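Local coordinates for type III restriction-modification enzyme EcoP15I Mod subunit (Escherichia coli, PDB 4ZCF), which methylates the N6 of one adenine in the DNA site 5'-CAGCAG-3' using S-adenosyl-L-methionine, and joins the Res subunit to restrict DNA, at residues V210-F215 / I245-N250. Sequence-based numbering, arbitrary orientation.
With MN (manganese (II) ion), chain G.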
loop_
_atom_site.group_PDB
_atom_site.type_symbol
_atom_site.label_atom_id
_atom_site.label_comp_id
_atom_site.label_asym_id
_atom_site.label_seq_id
_atom_site.Cartn_x
_atom_site.Cartn_y
_atom_site.Cartn_z
ATOM N N VAL A 210 -7.330 -8.203 -0.881
ATOM C CA VAL A 210 -7.895 -7.385 0.216
ATOM C C VAL A 210 -6.949 -6.257 0.634
ATOM O O VAL A 210 -7.413 -5.205 1.065
ATOM C CB VAL A 210 -8.464 -8.207 1.401
ATOM C CG1 VAL A 210 -7.392 -8.595 2.396
ATOM C CG2 VAL A 210 -9.588 -7.463 2.101
ATOM N N CYS A 211 -5.624 -6.458 0.470
ATOM C CA CYS A 211 -4.611 -5.444 0.777
ATOM C C CYS A 211 -4.643 -4.351 -0.246
ATOM O O CYS A 211 -4.363 -3.190 0.068
ATOM C CB CYS A 211 -3.228 -6.065 0.872
ATOM S SG CYS A 211 -2.881 -6.834 2.460
ATOM N N ASP A 212 -4.975 -4.730 -1.488
ATOM C CA ASP A 212 -5.193 -3.813 -2.598
ATOM C C ASP A 212 -6.356 -2.905 -2.226
ATOM O O ASP A 212 -6.200 -1.697 -2.272
ATOM C CB ASP A 212 -5.449 -4.580 -3.903
ATOM C CG ASP A 212 -4.209 -5.211 -4.547
ATOM O OD1 ASP A 212 -3.080 -4.826 -4.172
ATOM O OD2 ASP A 212 -4.373 -6.060 -5.469
ATOM N N GLU A 213 -7.447 -3.477 -1.698
ATOM C CA GLU A 213 -8.624 -2.736 -1.234
ATOM C C GLU A 213 -8.298 -1.748 -0.120
ATOM O O GLU A 213 -8.539 -0.547 -0.294
ATOM C CB GLU A 213 -9.712 -3.728 -0.753
ATOM C CG GLU A 213 -11.020 -3.659 -1.517
ATOM C CD GLU A 213 -11.895 -2.508 -1.086
ATOM O OE1 GLU A 213 -12.222 -2.430 0.123
ATOM O OE2 GLU A 213 -12.226 -1.663 -1.950
ATOM N N ILE A 214 -7.750 -2.254 1.025
ATOM C CA ILE A 214 -7.403 -1.478 2.225
ATOM C C ILE A 214 -6.247 -0.486 2.004
ATOM O O ILE A 214 -6.308 0.623 2.540
ATOM C CB ILE A 214 -7.208 -2.434 3.488
ATOM C CG1 ILE A 214 -8.502 -3.179 3.848
ATOM C CG2 ILE A 214 -6.597 -1.758 4.745
ATOM C CD1 ILE A 214 -8.282 -4.604 4.217
ATOM N N PHE A 215 -5.179 -0.869 1.253
ATOM C CA PHE A 215 -4.027 0.042 1.095
ATOM C C PHE A 215 -3.869 0.722 -0.235
ATOM O O PHE A 215 -3.099 1.673 -0.333
ATOM C CB PHE A 215 -2.721 -0.682 1.407
ATOM C CG PHE A 215 -2.594 -1.209 2.811
ATOM C CD1 PHE A 215 -2.016 -0.434 3.810
ATOM C CD2 PHE A 215 -2.974 -2.512 3.117
ATOM C CE1 PHE A 215 -1.882 -0.927 5.105
ATOM C CE2 PHE A 215 -2.817 -3.016 4.406
ATOM C CZ PHE A 215 -2.300 -2.217 5.399
ATOM N N ILE A 245 4.055 -10.702 2.077
ATOM C CA ILE A 245 3.513 -9.585 1.304
ATOM C C ILE A 245 3.885 -8.277 2.038
ATOM O O ILE A 245 3.869 -8.242 3.258
ATOM C CB ILE A 245 2.006 -9.699 0.921
ATOM C CG1 ILE A 245 1.087 -9.202 2.008
ATOM C CG2 ILE A 245 1.596 -11.099 0.427
ATOM C CD1 ILE A 245 -0.246 -8.810 1.460
ATOM N N VAL A 246 4.312 -7.244 1.304
ATOM C CA VAL A 246 4.768 -5.975 1.891
ATOM C C VAL A 246 3.975 -4.811 1.276
ATOM O O VAL A 246 3.789 -4.769 0.060
ATOM C CB VAL A 246 6.312 -5.800 1.719
ATOM C CG1 VAL A 246 6.832 -4.583 2.461
ATOM C CG2 VAL A 246 7.072 -7.045 2.153
ATOM N N TYR A 247 3.455 -3.915 2.113
ATOM C CA TYR A 247 2.709 -2.729 1.677
ATOM C C TYR A 247 3.195 -1.544 2.496
ATOM O O TYR A 247 3.801 -1.712 3.541
ATOM C CB TYR A 247 1.171 -2.901 1.834
ATOM C CG TYR A 247 0.482 -3.691 0.734
ATOM C CD1 TYR A 247 0.629 -5.073 0.640
ATOM C CD2 TYR A 247 -0.333 -3.059 -0.202
ATOM C CE1 TYR A 247 0.031 -5.797 -0.385
ATOM C CE2 TYR A 247 -0.936 -3.777 -1.237
ATOM C CZ TYR A 247 -0.767 -5.149 -1.309
ATOM O OH TYR A 247 -1.401 -5.887 -2.276
ATOM N N THR A 248 2.958 -0.351 1.989
ATOM C CA THR A 248 3.323 0.910 2.615
ATOM C C THR A 248 2.043 1.705 2.865
ATOM O O THR A 248 1.013 1.383 2.268
ATOM C CB THR A 248 4.388 1.631 1.766
ATOM O OG1 THR A 248 4.810 2.821 2.422
ATOM C CG2 THR A 248 3.930 1.931 0.362
ATOM N N LYS A 249 2.077 2.691 3.792
ATOM C CA LYS A 249 0.897 3.526 4.033
ATOM C C LYS A 249 0.778 4.526 2.882
ATOM O O LYS A 249 -0.282 4.665 2.280
ATOM C CB LYS A 249 0.987 4.251 5.378
ATOM C CG LYS A 249 -0.348 4.268 6.093
ATOM C CD LYS A 249 -1.166 5.520 5.841
ATOM C CE LYS A 249 -2.309 5.635 6.825
ATOM N NZ LYS A 249 -1.836 5.890 8.229
ATOM N N ASN A 250 1.905 5.153 2.537
ATOM C CA ASN A 250 2.016 6.093 1.438
ATOM C C ASN A 250 3.309 5.836 0.688
ATOM O O ASN A 250 4.380 6.200 1.191
ATOM C CB ASN A 250 1.992 7.540 1.955
ATOM C CG ASN A 250 1.824 8.584 0.895
ATOM O OD1 ASN A 250 1.919 8.328 -0.306
ATOM N ND2 ASN A 250 1.590 9.804 1.332
HETATM MN MN MN G . -14.054 -0.665 -3.065
HETATM O O HOH W 1 -2.281 3.115 2.143
#
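Helix 204-215 lies on the mixed, Rossmann-like sheet of the methyltransferase domain, and here its last turns pack on strand 241-248, which sits between strands 193-199 and 220-227. Helix and strand segments run nearly parallel, 11° apart, with axes 9.9 Å from each other. Ile245 makes the first touch: its CD1 reaches the sulfur of Cys211, which also touches Ile197 of strand 193-199. Val246 faces the other side of the sheet, so the next residue to meet the helix is Tyr247, which has the largest share of the contact. Its CG stands anti to its own carbonyl carbon (chi1 -80°), which sends the ring across toward the helix, its hydroxyl ending beside Asp212. Cys211 CB sits over one face, toward the hydroxyl end of the ring, 3.4 Å from Tyr247 CZ, a CH-pi contact, and Cys211 SG lies over the same face. Phe215 CB meets Tyr247 CD2 at 3.7 Å, and the two rings are oblique, their planes 35° apart. At the ring's tip Tyr247 OH donates to Asp212 OD1 over 2.7 Å, coming from above the carboxylate plane. Lys208 reaches the same pair weakly, which may temper the carboxylate's charge. Thr248 turns its hydroxyl to Gly193 O, while its own carbonyl O lies near Phe215 CD1. Past the strand end, Lys249 sends NZ to the carbonyls of Arg186 and Met189, and one water donates to both Phe215 O, at 3.0 Å, and Lys249 O.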